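Local coordinates for uncharacterized protein (Mycobacterium tuberculosis CAS/NITR204, PDB 5VYQ) that probably transfers a formyl group from a folate cofactor to the sugar amino group of dTDP-4-amino-4,6-dideoxyglucose, at residues Leu78-His83 against Asp175-Gly180; Ile24-Asp29 against Ala35-Leu40. One frame throughout, in Å; residues are numbered along the deposited sequence. Where two conformers were deposited one is given.

Contact 1 of 2, residues Leu78-His83 against Asp175-Gly180. With 0FX (dTDP-4-amino-4,6-dideoxyglucose), chain D.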
loop_
_atom_site.group_PDB
_atom_site.type_symbol
_atom_site.label_atom_id
_atom_site.label_comp_id
_atom_site.label_asym_id
_atom_site.label_seq_id
_atom_site.Cartn_x
_atom_site.Cartn_y
_atom_site.Cartn_z
ATOM N N LEU A 78 33.973 23.734 17.745
ATOM C CA LEU A 78 33.423 22.900 16.655
ATOM C C LEU A 78 31.897 22.897 16.804
ATOM O O LEU A 78 31.369 22.739 17.911
ATOM C CB LEU A 78 33.954 21.485 16.807
ATOM C CG LEU A 78 33.338 20.387 15.927
ATOM C CD1 LEU A 78 33.583 20.703 14.450
ATOM C CD2 LEU A 78 33.850 18.985 16.267
ATOM N N VAL A 79 31.184 23.096 15.714
ATOM C CA VAL A 79 29.730 23.014 15.740
ATOM C C VAL A 79 29.327 21.875 14.789
ATOM O O VAL A 79 29.708 21.865 13.629
ATOM C CB VAL A 79 29.077 24.350 15.309
ATOM C CG1 VAL A 79 27.573 24.251 15.323
ATOM C CG2 VAL A 79 29.507 25.459 16.242
ATOM N N LEU A 80 28.517 20.966 15.292
ATOM C CA LEU A 80 27.967 19.891 14.460
ATOM C C LEU A 80 26.483 20.048 14.208
ATOM O O LEU A 80 25.697 20.286 15.118
ATOM C CB LEU A 80 28.196 18.580 15.175
ATOM C CG LEU A 80 29.617 18.256 15.587
ATOM C CD1 LEU A 80 29.723 16.899 16.252
ATOM C CD2 LEU A 80 30.579 18.342 14.416
ATOM N N SER A 81 26.111 19.923 12.937
ATOM C CA SER A 81 24.709 19.800 12.537
ATOM C C SER A 81 24.373 18.316 12.424
ATOM O O SER A 81 24.857 17.620 11.514
ATOM C CB SER A 81 24.460 20.520 11.215
ATOM O OG SER A 81 23.236 20.109 10.586
ATOM N N PHE A 82 23.570 17.837 13.377
ATOM C CA PHE A 82 23.010 16.506 13.355
ATOM C C PHE A 82 21.571 16.674 12.889
ATOM O O PHE A 82 20.636 16.594 13.676
ATOM C CB PHE A 82 23.149 15.847 14.732
ATOM C CG PHE A 82 24.467 15.164 15.003
ATOM C CD1 PHE A 82 25.635 15.566 14.414
ATOM C CD2 PHE A 82 24.523 14.103 15.888
ATOM C CE1 PHE A 82 26.839 14.940 14.707
ATOM C CE2 PHE A 82 25.721 13.451 16.172
ATOM C CZ PHE A 82 26.893 13.901 15.609
ATOM N N HIS A 83 21.411 16.958 11.582
ATOM C CA HIS A 83 20.114 17.219 11.015
ATOM C C HIS A 83 19.465 18.438 11.663
ATOM O O HIS A 83 18.282 18.412 12.056
ATOM C CB HIS A 83 19.117 16.059 11.144
ATOM C CG HIS A 83 19.538 14.722 10.596
ATOM N ND1 HIS A 83 18.591 13.803 10.188
ATOM C CD2 HIS A 83 20.739 14.105 10.470
ATOM C CE1 HIS A 83 19.194 12.684 9.825
ATOM N NE2 HIS A 83 20.497 12.852 9.960
ATOM N N ASP A 175 36.642 10.712 16.499
ATOM C CA ASP A 175 37.902 11.321 16.939
ATOM C C ASP A 175 38.454 12.292 15.896
ATOM O O ASP A 175 38.935 13.378 16.257
ATOM C CB ASP A 175 38.984 10.278 17.267
ATOM C CG ASP A 175 38.651 9.405 18.450
ATOM O OD1 ASP A 175 37.625 9.614 19.130
ATOM O OD2 ASP A 175 39.465 8.478 18.704
ATOM N N ALA A 176 38.462 11.894 14.621
ATOM C CA ALA A 176 39.018 12.752 13.561
ATOM C C ALA A 176 38.210 14.040 13.423
ATOM O O ALA A 176 38.744 15.127 13.166
ATOM C CB ALA A 176 39.089 12.027 12.230
ATOM N N ILE A 177 36.896 13.895 13.567
ATOM C CA ILE A 177 36.005 15.025 13.478
ATOM C C ILE A 177 36.281 16.004 14.595
ATOM O O ILE A 177 36.446 17.215 14.384
ATOM C CB ILE A 177 34.541 14.580 13.496
ATOM C CG1 ILE A 177 34.196 13.823 12.217
ATOM C CG2 ILE A 177 33.573 15.785 13.600
ATOM C CD1 ILE A 177 32.977 12.921 12.331
ATOM N N ARG A 178 36.351 15.457 15.793
ATOM C CA ARG A 178 36.710 16.215 16.981
ATOM C C ARG A 178 37.997 17.012 16.807
ATOM O O ARG A 178 38.054 18.232 17.041
ATOM C CB ARG A 178 36.770 15.266 18.188
ATOM C CG ARG A 178 37.160 15.938 19.505
ATOM C CD ARG A 178 37.633 14.923 20.543
ATOM N NE ARG A 178 38.827 14.208 20.048
ATOM C CZ ARG A 178 39.176 12.961 20.359
ATOM N NH1 ARG A 178 38.437 12.233 21.183
ATOM N NH2 ARG A 178 40.265 12.434 19.825
ATOM N N ASP A 179 39.025 16.326 16.329
ATOM C CA ASP A 179 40.362 16.876 16.318
ATOM C C ASP A 179 40.655 17.654 15.055
ATOM O O ASP A 179 41.663 18.335 14.975
ATOM C CB ASP A 179 41.369 15.752 16.388
ATOM C CG ASP A 179 41.383 15.040 17.735
ATOM O OD1 ASP A 179 40.972 15.604 18.767
ATOM O OD2 ASP A 179 41.790 13.864 17.751
ATOM N N GLY A 180 39.815 17.547 14.047
ATOM C CA GLY A 180 40.109 18.197 12.770
ATOM C C GLY A 180 41.339 17.603 12.100
ATOM O O GLY A 180 42.008 18.289 11.328
HETATM O O4P 0FX D . 16.199 13.228 8.008
HETATM P P2 0FX D . 15.879 14.657 8.289
HETATM O O3P 0FX D . 16.188 15.152 9.685
HETATM O O1G 0FX D . 16.631 15.414 7.077
HETATM C C1G 0FX D . 16.209 16.672 6.583
HETATM C C2G 0FX D . 16.771 16.798 5.161
HETATM O O2G 0FX D . 16.279 15.665 4.432
HETATM C C3G 0FX D . 18.306 16.715 5.209
HETATM O O3G 0FX D . 18.879 16.636 3.880
HETATM C C4G 0FX D . 18.832 17.848 6.082
HETATM N N4A 0FX D . 20.304 17.680 6.144
HETATM C C5G 0FX D . 18.181 17.751 7.462
HETATM C C6G 0FX D . 18.466 19.051 8.210
HETATM O O5G 0FX D . 16.744 17.700 7.426
HETATM O OPP 0FX D . 14.346 15.001 7.939
HETATM P P 0FX D . 12.989 14.610 8.720
HETATM O O1P 0FX D . 12.094 15.780 8.582
HETATM O O2P 0FX D . 13.346 14.018 10.060
HETATM O O5 0FX D . 12.368 13.405 7.862
HETATM C C5 0FX D . 12.940 12.118 7.869
HETATM C C4 0FX D . 12.353 11.311 6.727
HETATM O O4 0FX D . 10.959 11.144 6.977
HETATM C C3 0FX D . 12.385 11.947 5.338
HETATM O O3 0FX D . 13.630 11.673 4.684
HETATM C C2 0FX D . 11.237 11.315 4.576
HETATM C C1 0FX D . 10.268 11.127 5.722
HETATM N N11 0FX D . 9.252 12.185 5.756
HETATM C C61 0FX D . 9.243 13.210 6.634
HETATM C C51 0FX D . 8.229 14.149 6.629
HETATM C C5A 0FX D . 8.282 15.302 7.599
HETATM C C21 0FX D . 8.125 12.036 4.952
HETATM O O21 0FX D . 8.091 11.014 4.130
HETATM N N31 0FX D . 7.134 12.928 4.911
HETATM C C41 0FX D . 7.155 13.956 5.789
HETATM O O41 0FX D . 6.127 14.826 5.746
#

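Contact 2 of 2, residues Ile24-Asp29 against Ala35-Leu40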
loop_
_atom_site.group_PDB
_atom_site.type_symbol
_atom_site.label_atom_id
_atom_site.label_comp_id
_atom_site.label_asym_id
_atom_site.label_seq_id
_atom_site.Cartn_x
_atom_site.Cartn_y
_atom_site.Cartn_z
ATOM N N ILE A 24 32.408 21.309 22.046
ATOM C CA ILE A 24 31.573 20.988 20.897
ATOM C C ILE A 24 30.133 21.407 21.149
ATOM O O ILE A 24 29.578 21.145 22.234
ATOM C CB ILE A 24 31.649 19.488 20.577
ATOM C CG1 ILE A 24 33.111 19.088 20.333
ATOM C CG2 ILE A 24 30.760 19.127 19.404
ATOM C CD1 ILE A 24 33.347 17.625 20.048
ATOM N N LEU A 25 29.529 21.998 20.124
ATOM C CA LEU A 25 28.086 22.197 20.123
ATOM C C LEU A 25 27.456 21.301 19.056
ATOM O O LEU A 25 27.910 21.324 17.904
ATOM C CB LEU A 25 27.819 23.634 19.769
ATOM C CG LEU A 25 26.346 24.013 19.537
ATOM C CD1 LEU A 25 25.559 23.812 20.826
ATOM C CD2 LEU A 25 26.256 25.463 19.059
ATOM N N ILE A 26 26.432 20.556 19.426
ATOM C CA ILE A 26 25.598 19.809 18.471
ATOM C C ILE A 26 24.222 20.448 18.422
ATOM O O ILE A 26 23.585 20.625 19.462
ATOM C CB ILE A 26 25.471 18.336 18.806
ATOM C CG1 ILE A 26 26.883 17.732 18.909
ATOM C CG2 ILE A 26 24.632 17.637 17.719
ATOM C CD1 ILE A 26 26.904 16.225 19.018
ATOM N N LEU A 27 23.792 20.781 17.220
ATOM C CA LEU A 27 22.447 21.263 16.923
ATOM C C LEU A 27 21.768 20.113 16.189
ATOM O O LEU A 27 22.260 19.600 15.170
ATOM C CB LEU A 27 22.491 22.535 16.092
ATOM C CG LEU A 27 22.936 23.699 17.012
ATOM C CD1 LEU A 27 23.724 24.694 16.202
ATOM C CD2 LEU A 27 21.641 24.237 17.595
ATOM N N THR A 28 20.597 19.718 16.664
ATOM C CA THR A 28 19.873 18.583 16.088
ATOM C C THR A 28 18.358 18.739 16.222
ATOM O O THR A 28 17.860 19.116 17.279
ATOM C CB THR A 28 20.340 17.291 16.773
ATOM O OG1 THR A 28 19.714 16.146 16.190
ATOM C CG2 THR A 28 20.122 17.308 18.276
ATOM N N ASP A 29 17.640 18.437 15.151
ATOM C CA ASP A 29 16.186 18.535 15.103
ATOM C C ASP A 29 15.509 17.198 14.766
ATOM O O ASP A 29 14.333 17.170 14.383
ATOM C CB ASP A 29 15.765 19.600 14.089
ATOM C CG ASP A 29 16.065 20.997 14.565
ATOM O OD1 ASP A 29 15.930 21.255 15.772
ATOM O OD2 ASP A 29 16.431 21.843 13.716
ATOM N N ALA A 35 19.454 11.153 19.582
ATOM C CA ALA A 35 19.897 10.012 20.387
ATOM C C ALA A 35 21.362 9.697 20.176
ATOM O O ALA A 35 22.083 9.339 21.098
ATOM C CB ALA A 35 19.043 8.780 20.099
ATOM N N LEU A 36 21.825 9.823 18.933
ATOM C CA LEU A 36 23.236 9.646 18.655
ATOM C C LEU A 36 24.090 10.722 19.339
ATOM O O LEU A 36 25.122 10.395 19.943
ATOM C CB LEU A 36 23.443 9.668 17.136
ATOM C CG LEU A 36 24.847 9.570 16.559
ATOM C CD1 LEU A 36 25.507 8.264 16.972
ATOM C CD2 LEU A 36 24.785 9.626 15.050
ATOM N N ALA A 37 23.676 11.983 19.242
ATOM C CA ALA A 37 24.316 13.095 19.957
ATOM C C ALA A 37 24.449 12.782 21.484
ATOM O O ALA A 37 25.532 12.969 22.073
ATOM C CB ALA A 37 23.557 14.383 19.733
ATOM N N VAL A 38 23.367 12.311 22.083
ATOM C CA VAL A 38 23.366 11.959 23.511
ATOM C C VAL A 38 24.391 10.871 23.795
ATOM O O VAL A 38 25.153 10.895 24.769
ATOM C CB VAL A 38 21.950 11.555 23.981
ATOM C CG1 VAL A 38 21.976 10.848 25.342
ATOM C CG2 VAL A 38 21.079 12.791 23.994
ATOM N N ASP A 39 24.445 9.875 22.935
ATOM C CA ASP A 39 25.441 8.814 23.089
ATOM C C ASP A 39 26.841 9.345 22.968
ATOM O O ASP A 39 27.737 8.915 23.696
ATOM C CB ASP A 39 25.261 7.722 22.048
ATOM C CG ASP A 39 24.107 6.833 22.358
ATOM O OD1 ASP A 39 23.598 6.891 23.493
ATOM O OD2 ASP A 39 23.740 6.067 21.458
ATOM N N LEU A 40 27.060 10.302 22.058
ATOM C CA LEU A 40 28.390 10.888 21.937
ATOM C C LEU A 40 28.804 11.684 23.182
ATOM O O LEU A 40 30.001 11.798 23.507
ATOM C CB LEU A 40 28.498 11.818 20.737
ATOM C CG LEU A 40 28.627 11.207 19.354
ATOM C CD1 LEU A 40 28.715 12.378 18.384
ATOM C CD2 LEU A 40 29.915 10.394 19.228
#

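Contact 1 of 2, residues Leu78-His83 against Asp175-Gly180
Leu78 and Leu80 of strand 78-82 both point toward the last turn of helix 155-179 and converge on Ile177. Leu78 reaches over the helix backbone. Its CG stands anti to the backbone N (chi1 170°), and this brings CD2 to 3.7 Å from Ile177 O. The same CD2 of Leu78 lies 4.0 Å from Arg178 CA. Leu80 comes in with its CD2 branch, 4.0 Å from Ile177 CG2, and the two side chains cross obliquely. Ile177 CG2 also approaches Leu78 CD2 at 4.2 Å, so one methyl serves both leucines. No hydrogen bond joins the segments.

Arg178 turns its CB away from the strand. Its guanidinium grips Asp179 side-on, with NE 2.9 Å from OD1 and NH2 bonded to OD2. Asp175 CA lies over one guanidinium face, toward its rim.

Just past the strand, His83 turns its ring edge to a phosphate of the bound nucleotide sugar. Its ND1 donates to 0FX O3P at 2.8 Å (146° at the hydrogen). NE2 of the same ring is hydrogen-bonded to Glu166, which helps fix its rotation.

The strand and helix segments run at 132° to each other. Strand 78-82 lies between strands 24-28 and 97-102 of the six-stranded sheet, and Arg97 from the latter also hydrogen-bonds Ile177 O.

Contact 2 of 2, residues Ile24-Asp29 against Ala35-Leu40
Ile26 meets Ala37 and Leu40 through aliphatic groups alone. Apolar packing therefore carries the whole contact. Ile26 points from strand 24-28 toward helix 31-43, and both of its branches rest against the Ala37 methyl from the same side. Ile26 CD1 lies 3.9 Å from Ala37 CB, and Ile26 CG2 lies 4.0 Å from the same CB. With CG1 beside the backbone N (chi1 -56°) and the chain extended beyond it, CD1 also reaches Leu40 CD1 at 4.3 Å. Ala37 and Leu40 are three residues apart, so they present to the strand from successive turns of one helix face. Ala37 offers just a methyl where the backbones are closest, with Ile26 CA 7.0 Å from Ala37 CA.

No hydrogen bond crosses the contact. The helix keeps its own bonds, Asp39 N to Ala35 O at 3.0 Å and Leu40 N to Leu36 O at 2.9 Å. Strand 24-28 bonds to strands 47-50 and 78-82.

The acidic residues bond to other parts of the chain. Asp29 OD2 accepts a hydrogen bond from Lys85 N and is also hydrogen-bonded to Ser52 OG. Asp39 forms a salt bridge with Arg167 of helix 155-179.

Strand 24-28 and helix 31-43 begin a beta-alpha-beta crossover that continues into strand 47-50, as in Rossmann-like folds. Met47 of that strand touches both Ile26 and Leu40, while Val170 and Phe174 of helix 155-179 also pack on Leu40.

Each contact packs a helix on one strand, and the two strands are parallel neighbours in the same sheet. The strands join directly: Leu80 N lies 2.7 Å from Leu25 O, a probable hydrogen bond. Phe82 then bridges the two contacts, with CG 3.7 Å from Ile26 CG2 and CZ 3.7 Å from Leu40 CD1. Contact 2 is local in sequence, buried and purely aliphatic where its segments meet. Contact 1 joins parts 92 residues apart. Its touching leucines and isoleucine are buried, but its helix end is partly exposed and carries a salt-bridge network. Only contact 1 includes a residue, His83, bonded to the nucleotide sugar.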